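Local coordinates for protein cytosine deaminase (Klebsiella pneumoniae, PDB 4R85) that probably catalyses the hydrolytic deamination of cytosine and 5-methylcytosine, using an active-site iron(II) ion in an amidohydrolase-fold barrel, at residues V192-V206 with V223-V237. Residues are numbered along the deposited sequence; the frame is centred on the assembly and turned at random.
Sequences VMFLMDLAQRYGRLV and VLAEEARVRGMGAQV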
loop_
_atom_site.group_PDB
_atom_site.type_symbol
_atom_site.label_atom_id
_atom_site.label_comp_id
_atom_site.label_asym_id
_atom_site.label_seq_id
_atom_site.Cartn_x
_atom_site.Cartn_y
_atom_site.Cartn_z
ATOM N N VAL A 192 -24.356 -24.007 0.988
ATOM C CA VAL A 192 -23.056 -24.681 0.997
ATOM C C VAL A 192 -23.224 -26.164 0.666
ATOM O O VAL A 192 -22.433 -26.724 -0.106
ATOM C CB VAL A 192 -22.297 -24.483 2.328
ATOM C CG1 VAL A 192 -21.026 -25.336 2.357
ATOM C CG2 VAL A 192 -21.966 -22.994 2.544
ATOM N N MET A 193 -24.259 -26.796 1.217
ATOM C CA MET A 193 -24.524 -28.205 0.898
ATOM C C MET A 193 -24.772 -28.391 -0.596
ATOM O O MET A 193 -24.218 -29.305 -1.219
ATOM C CB MET A 193 -25.710 -28.743 1.701
ATOM C CG MET A 193 -25.543 -28.617 3.207
ATOM S SD MET A 193 -24.047 -29.473 3.806
ATOM C CE MET A 193 -24.182 -29.158 5.571
ATOM N N PHE A 194 -25.587 -27.506 -1.173
ATOM C CA PHE A 194 -25.853 -27.535 -2.605
ATOM C C PHE A 194 -24.589 -27.382 -3.457
ATOM O O PHE A 194 -24.377 -28.141 -4.397
ATOM C CB PHE A 194 -26.869 -26.453 -3.019
ATOM C CG PHE A 194 -26.954 -26.269 -4.507
ATOM C CD1 PHE A 194 -27.688 -27.162 -5.287
ATOM C CD2 PHE A 194 -26.255 -25.248 -5.139
ATOM C CE1 PHE A 194 -27.751 -27.016 -6.673
ATOM C CE2 PHE A 194 -26.319 -25.092 -6.532
ATOM C CZ PHE A 194 -27.068 -25.978 -7.293
ATOM N N LEU A 195 -23.779 -26.376 -3.156
ATOM C CA LEU A 195 -22.653 -26.060 -4.019
ATOM C C LEU A 195 -21.591 -27.158 -3.943
ATOM O O LEU A 195 -20.948 -27.477 -4.938
ATOM C CB LEU A 195 -22.061 -24.675 -3.715
ATOM C CG LEU A 195 -21.201 -24.404 -2.474
ATOM C CD1 LEU A 195 -19.705 -24.723 -2.691
ATOM C CD2 LEU A 195 -21.373 -22.945 -2.045
ATOM N N MET A 196 -21.426 -27.745 -2.765
ATOM C CA MET A 196 -20.505 -28.868 -2.621
ATOM C C MET A 196 -21.003 -30.102 -3.379
ATOM O O MET A 196 -20.219 -30.791 -4.027
ATOM C CB MET A 196 -20.238 -29.181 -1.139
ATOM C CG MET A 196 -19.476 -28.079 -0.411
ATOM S SD MET A 196 -17.790 -27.792 -1.023
ATOM C CE MET A 196 -16.897 -29.135 -0.213
ATOM N N ASP A 197 -22.310 -30.368 -3.321
ATOM C CA ASP A 197 -22.897 -31.453 -4.110
ATOM C C ASP A 197 -22.684 -31.215 -5.603
ATOM O O ASP A 197 -22.338 -32.140 -6.346
ATOM C CB ASP A 197 -24.404 -31.587 -3.843
ATOM C CG ASP A 197 -24.714 -32.194 -2.481
ATOM O OD1 ASP A 197 -23.800 -32.781 -1.860
ATOM O OD2 ASP A 197 -25.881 -32.099 -2.042
ATOM N N LEU A 198 -22.939 -29.981 -6.038
ATOM C CA LEU A 198 -22.714 -29.577 -7.425
ATOM C C LEU A 198 -21.266 -29.840 -7.860
ATOM O O LEU A 198 -21.026 -30.486 -8.874
ATOM C CB LEU A 198 -23.057 -28.090 -7.600
ATOM C CG LEU A 198 -23.047 -27.521 -9.023
ATOM C CD1 LEU A 198 -24.075 -28.220 -9.908
ATOM C CD2 LEU A 198 -23.277 -25.991 -8.990
ATOM N N ALA A 199 -20.305 -29.338 -7.095
ATOM C CA ALA A 199 -18.890 -29.549 -7.412
ATOM C C ALA A 199 -18.530 -31.026 -7.484
ATOM O O ALA A 199 -17.777 -31.441 -8.367
ATOM C CB ALA A 199 -18.013 -28.854 -6.408
ATOM N N GLN A 200 -19.067 -31.824 -6.565
ATOM C CA GLN A 200 -18.770 -33.262 -6.582
ATOM C C GLN A 200 -19.393 -33.970 -7.766
ATOM O O GLN A 200 -18.781 -34.854 -8.364
ATOM C CB GLN A 200 -19.237 -33.948 -5.298
ATOM C CG GLN A 200 -18.235 -33.896 -4.187
ATOM C CD GLN A 200 -18.479 -34.956 -3.130
ATOM O OE1 GLN A 200 -19.518 -34.966 -2.467
ATOM N NE2 GLN A 200 -17.522 -35.851 -2.966
ATOM N N ARG A 201 -20.624 -33.596 -8.098
ATOM C CA ARG A 201 -21.323 -34.247 -9.195
ATOM C C ARG A 201 -20.656 -33.981 -10.550
ATOM O O ARG A 201 -20.637 -34.851 -11.417
ATOM C CB ARG A 201 -22.796 -33.844 -9.220
ATOM C CG ARG A 201 -23.545 -34.427 -10.398
ATOM C CD ARG A 201 -24.926 -34.885 -10.006
ATOM N NE ARG A 201 -25.583 -35.598 -11.099
ATOM C CZ ARG A 201 -26.875 -35.905 -11.109
ATOM N NH1 ARG A 201 -27.642 -35.557 -10.084
ATOM N NH2 ARG A 201 -27.400 -36.553 -12.141
ATOM N N TYR A 202 -20.080 -32.792 -10.715
ATOM C CA TYR A 202 -19.452 -32.421 -11.984
ATOM C C TYR A 202 -17.918 -32.423 -11.914
ATOM O O TYR A 202 -17.256 -32.077 -12.884
ATOM C CB TYR A 202 -19.937 -31.043 -12.448
ATOM C CG TYR A 202 -21.385 -30.986 -12.905
ATOM C CD1 TYR A 202 -22.419 -30.769 -11.997
ATOM C CD2 TYR A 202 -21.716 -31.122 -14.252
ATOM C CE1 TYR A 202 -23.749 -30.708 -12.415
ATOM C CE2 TYR A 202 -23.048 -31.058 -14.678
ATOM C CZ TYR A 202 -24.054 -30.855 -13.752
ATOM O OH TYR A 202 -25.377 -30.786 -14.169
ATOM N N GLY A 203 -17.363 -32.808 -10.772
ATOM C CA GLY A 203 -15.916 -32.882 -10.610
ATOM C C GLY A 203 -15.193 -31.557 -10.791
ATOM O O GLY A 203 -14.195 -31.478 -11.511
ATOM N N ARG A 204 -15.682 -30.517 -10.122
ATOM C CA ARG A 204 -15.103 -29.187 -10.258
ATOM C C ARG A 204 -14.440 -28.734 -8.969
ATOM O O ARG A 204 -14.656 -29.318 -7.904
ATOM C CB ARG A 204 -16.179 -28.173 -10.672
ATOM C CG ARG A 204 -16.976 -28.590 -11.904
ATOM C CD ARG A 204 -16.145 -28.559 -13.182
ATOM N NE ARG A 204 -16.769 -29.368 -14.226
ATOM C CZ ARG A 204 -17.554 -28.892 -15.187
ATOM N NH1 ARG A 204 -18.078 -29.719 -16.078
ATOM N NH2 ARG A 204 -17.816 -27.595 -15.265
ATOM N N LEU A 205 -13.629 -27.689 -9.077
ATOM C CA LEU A 205 -13.027 -27.057 -7.914
ATOM C C LEU A 205 -14.081 -26.194 -7.222
ATOM O O LEU A 205 -15.168 -25.990 -7.759
ATOM C CB LEU A 205 -11.833 -26.195 -8.335
ATOM C CG LEU A 205 -10.728 -26.916 -9.116
ATOM C CD1 LEU A 205 -9.530 -25.990 -9.332
ATOM C CD2 LEU A 205 -10.296 -28.174 -8.372
ATOM N N VAL A 206 -13.753 -25.699 -6.033
ATOM C CA VAL A 206 -14.663 -24.853 -5.257
ATOM C C VAL A 206 -13.925 -23.617 -4.761
ATOM O O VAL A 206 -12.815 -23.725 -4.250
ATOM C CB VAL A 206 -15.202 -25.620 -4.029
ATOM C CG1 VAL A 206 -15.956 -24.689 -3.075
ATOM C CG2 VAL A 206 -16.094 -26.758 -4.478
ATOM N N VAL A 223 -18.911 -24.704 8.038
ATOM C CA VAL A 223 -19.739 -25.603 7.237
ATOM C C VAL A 223 -18.982 -26.035 5.988
ATOM O O VAL A 223 -18.982 -27.206 5.620
ATOM C CB VAL A 223 -21.071 -24.937 6.820
ATOM C CG1 VAL A 223 -21.935 -25.928 6.040
ATOM C CG2 VAL A 223 -21.802 -24.444 8.049
ATOM N N LEU A 224 -18.326 -25.077 5.346
ATOM C CA LEU A 224 -17.562 -25.354 4.142
ATOM C C LEU A 224 -16.385 -26.298 4.428
ATOM O O LEU A 224 -16.163 -27.275 3.699
ATOM C CB LEU A 224 -17.055 -24.034 3.545
ATOM C CG LEU A 224 -16.152 -24.144 2.311
ATOM C CD1 LEU A 224 -16.924 -24.726 1.142
ATOM C CD2 LEU A 224 -15.554 -22.792 1.935
ATOM N N ALA A 225 -15.637 -26.003 5.481
ATOM C CA ALA A 225 -14.459 -26.811 5.817
ATOM C C ALA A 225 -14.880 -28.226 6.200
ATOM O O ALA A 225 -14.223 -29.203 5.820
ATOM C CB ALA A 225 -13.651 -26.152 6.944
ATOM N N GLU A 226 -15.981 -28.351 6.938
ATOM C CA GLU A 226 -16.437 -29.694 7.304
ATOM C C GLU A 226 -16.897 -30.512 6.090
ATOM O O GLU A 226 -16.597 -31.699 5.992
ATOM C CB GLU A 226 -17.500 -29.657 8.412
ATOM C CG GLU A 226 -18.127 -31.023 8.775
ATOM C CD GLU A 226 -17.155 -32.040 9.400
ATOM O OE1 GLU A 226 -15.951 -31.750 9.560
ATOM O OE2 GLU A 226 -17.615 -33.150 9.741
ATOM N N GLU A 227 -17.620 -29.887 5.162
ATOM C CA GLU A 227 -18.015 -30.602 3.955
ATOM C C GLU A 227 -16.788 -31.037 3.166
ATOM O O GLU A 227 -16.730 -32.154 2.656
ATOM C CB GLU A 227 -18.932 -29.729 3.089
ATOM C CG GLU A 227 -20.322 -29.568 3.709
ATOM C CD GLU A 227 -20.925 -30.922 4.083
ATOM O OE1 GLU A 227 -21.333 -31.099 5.257
ATOM O OE2 GLU A 227 -20.981 -31.816 3.204
ATOM N N ALA A 228 -15.809 -30.145 3.054
ATOM C CA ALA A 228 -14.594 -30.477 2.333
ATOM C C ALA A 228 -13.878 -31.663 2.990
ATOM O O ALA A 228 -13.375 -32.554 2.297
ATOM C CB ALA A 228 -13.684 -29.274 2.272
ATOM N N ARG A 229 -13.837 -31.670 4.323
ATOM C CA ARG A 229 -13.130 -32.726 5.069
ATOM C C ARG A 229 -13.822 -34.077 4.884
ATOM O O ARG A 229 -13.186 -35.075 4.545
ATOM C CB ARG A 229 -13.048 -32.385 6.567
ATOM C CG ARG A 229 -12.194 -33.384 7.381
ATOM C CD ARG A 229 -12.443 -33.280 8.892
ATOM N NE ARG A 229 -13.812 -33.664 9.230
ATOM C CZ ARG A 229 -14.210 -34.915 9.450
ATOM N NH1 ARG A 229 -13.337 -35.912 9.382
ATOM N NH2 ARG A 229 -15.483 -35.168 9.743
ATOM N N VAL A 230 -15.134 -34.092 5.093
ATOM C CA VAL A 230 -15.939 -35.310 4.977
ATOM C C VAL A 230 -15.901 -35.893 3.563
ATOM O O VAL A 230 -15.854 -37.118 3.375
ATOM C CB VAL A 230 -17.399 -35.024 5.402
ATOM C CG1 VAL A 230 -18.350 -36.099 4.891
ATOM C CG2 VAL A 230 -17.488 -34.896 6.912
ATOM N N ARG A 231 -15.899 -35.013 2.568
ATOM C CA ARG A 231 -15.949 -35.440 1.173
ATOM C C ARG A 231 -14.551 -35.742 0.632
ATOM O O ARG A 231 -14.403 -36.268 -0.463
ATOM C CB ARG A 231 -16.650 -34.377 0.320
ATOM C CG ARG A 231 -18.140 -34.225 0.612
ATOM C CD ARG A 231 -18.632 -32.883 0.110
ATOM N NE ARG A 231 -19.952 -32.513 0.637
ATOM C CZ ARG A 231 -21.088 -32.552 -0.056
ATOM N NH1 ARG A 231 -21.090 -32.954 -1.319
ATOM N NH2 ARG A 231 -22.228 -32.171 0.517
ATOM N N GLY A 232 -13.526 -35.408 1.411
ATOM C CA GLY A 232 -12.152 -35.640 1.009
ATOM C C GLY A 232 -11.697 -34.737 -0.125
ATOM O O GLY A 232 -10.847 -35.115 -0.929
ATOM N N MET A 233 -12.245 -33.529 -0.197
ATOM C CA MET A 233 -11.909 -32.646 -1.314
ATOM C C MET A 233 -11.200 -31.353 -0.904
ATOM O O MET A 233 -11.242 -30.363 -1.631
ATOM C CB MET A 233 -13.148 -32.369 -2.192
ATOM C CG MET A 233 -14.411 -31.985 -1.450
ATOM S SD MET A 233 -15.918 -32.045 -2.483
ATOM C CE MET A 233 -15.523 -30.846 -3.756
ATOM N N GLY A 234 -10.526 -31.365 0.246
ATOM C CA GLY A 234 -9.916 -30.145 0.758
ATOM C C GLY A 234 -8.994 -29.397 -0.195
ATOM O O GLY A 234 -9.085 -28.178 -0.324
ATOM N N ALA A 235 -8.104 -30.124 -0.863
ATOM C CA ALA A 235 -7.163 -29.514 -1.805
ATOM C C ALA A 235 -7.885 -28.760 -2.935
ATOM O O ALA A 235 -7.347 -27.810 -3.507
ATOM C CB ALA A 235 -6.223 -30.576 -2.384
ATOM N N GLN A 236 -9.108 -29.175 -3.233
ATOM C CA GLN A 236 -9.875 -28.598 -4.339
ATOM C C GLN A 236 -10.785 -27.462 -3.879
ATOM O O GLN A 236 -11.577 -26.937 -4.666
ATOM C CB GLN A 236 -10.718 -29.676 -5.022
ATOM C CG GLN A 236 -9.908 -30.705 -5.816
ATOM C CD GLN A 236 -9.183 -31.690 -4.929
ATOM O OE1 GLN A 236 -9.762 -32.251 -3.996
ATOM N NE2 GLN A 236 -7.902 -31.903 -5.207
ATOM N N VAL A 237 -10.669 -27.084 -2.608
ATOM C CA VAL A 237 -11.578 -26.110 -2.013
ATOM C C VAL A 237 -10.840 -24.888 -1.484
ATOM O O VAL A 237 -9.851 -25.014 -0.771
ATOM C CB VAL A 237 -12.393 -26.748 -0.860
ATOM C CG1 VAL A 237 -13.284 -25.698 -0.174
ATOM C CG2 VAL A 237 -13.244 -27.907 -1.402
#
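Arg231 reaches across from segment 223-237 and sets its guanidinium against Asp197 and Gln200 of helix 185-202. Both terminal nitrogens grip one carboxylate oxygen end-on: Asp197 OD1 lies in the guanidinium plane, 2.8 Å from Arg231 NH1 and 2.9 Å from Arg231 NH2. NH1 approaches OD1 on its anti side, whereas NH2 comes from above the carboxylate plane. A second bond leaves Arg231 NH1 for Gln200 OE1 (2.8 Å), bent to 134° at the hydrogen. On its NE side the same group is held by Glu227 of its own segment, whose OE2 takes bonds from NE and NH2; the two acids thus share one positive charge, which probably eases their mutual repulsion. Met196 CB lies over the centre of one guanidinium face, 3.6 Å from Arg231 CZ.

Segments 192-202 and 223-231, inclined by 33°, belong to neighbouring helices on the outside of the amidohydrolase TIM barrel, and helix 220-231 is the crossover between parallel strands 205-209 and 237-240. Beneath the ion network Met196, bent at chi2 and chi3, fits as a knob among Leu224, Glu227, Ala228 and Arg231, bringing its CE 3.8 Å from Met233 SD. Where the strands begin, Val206 N donates to Gln236 O (2.9 Å), while Val206 O receives a CA-H...O contact from Val237 and a backbone bond from Thr238.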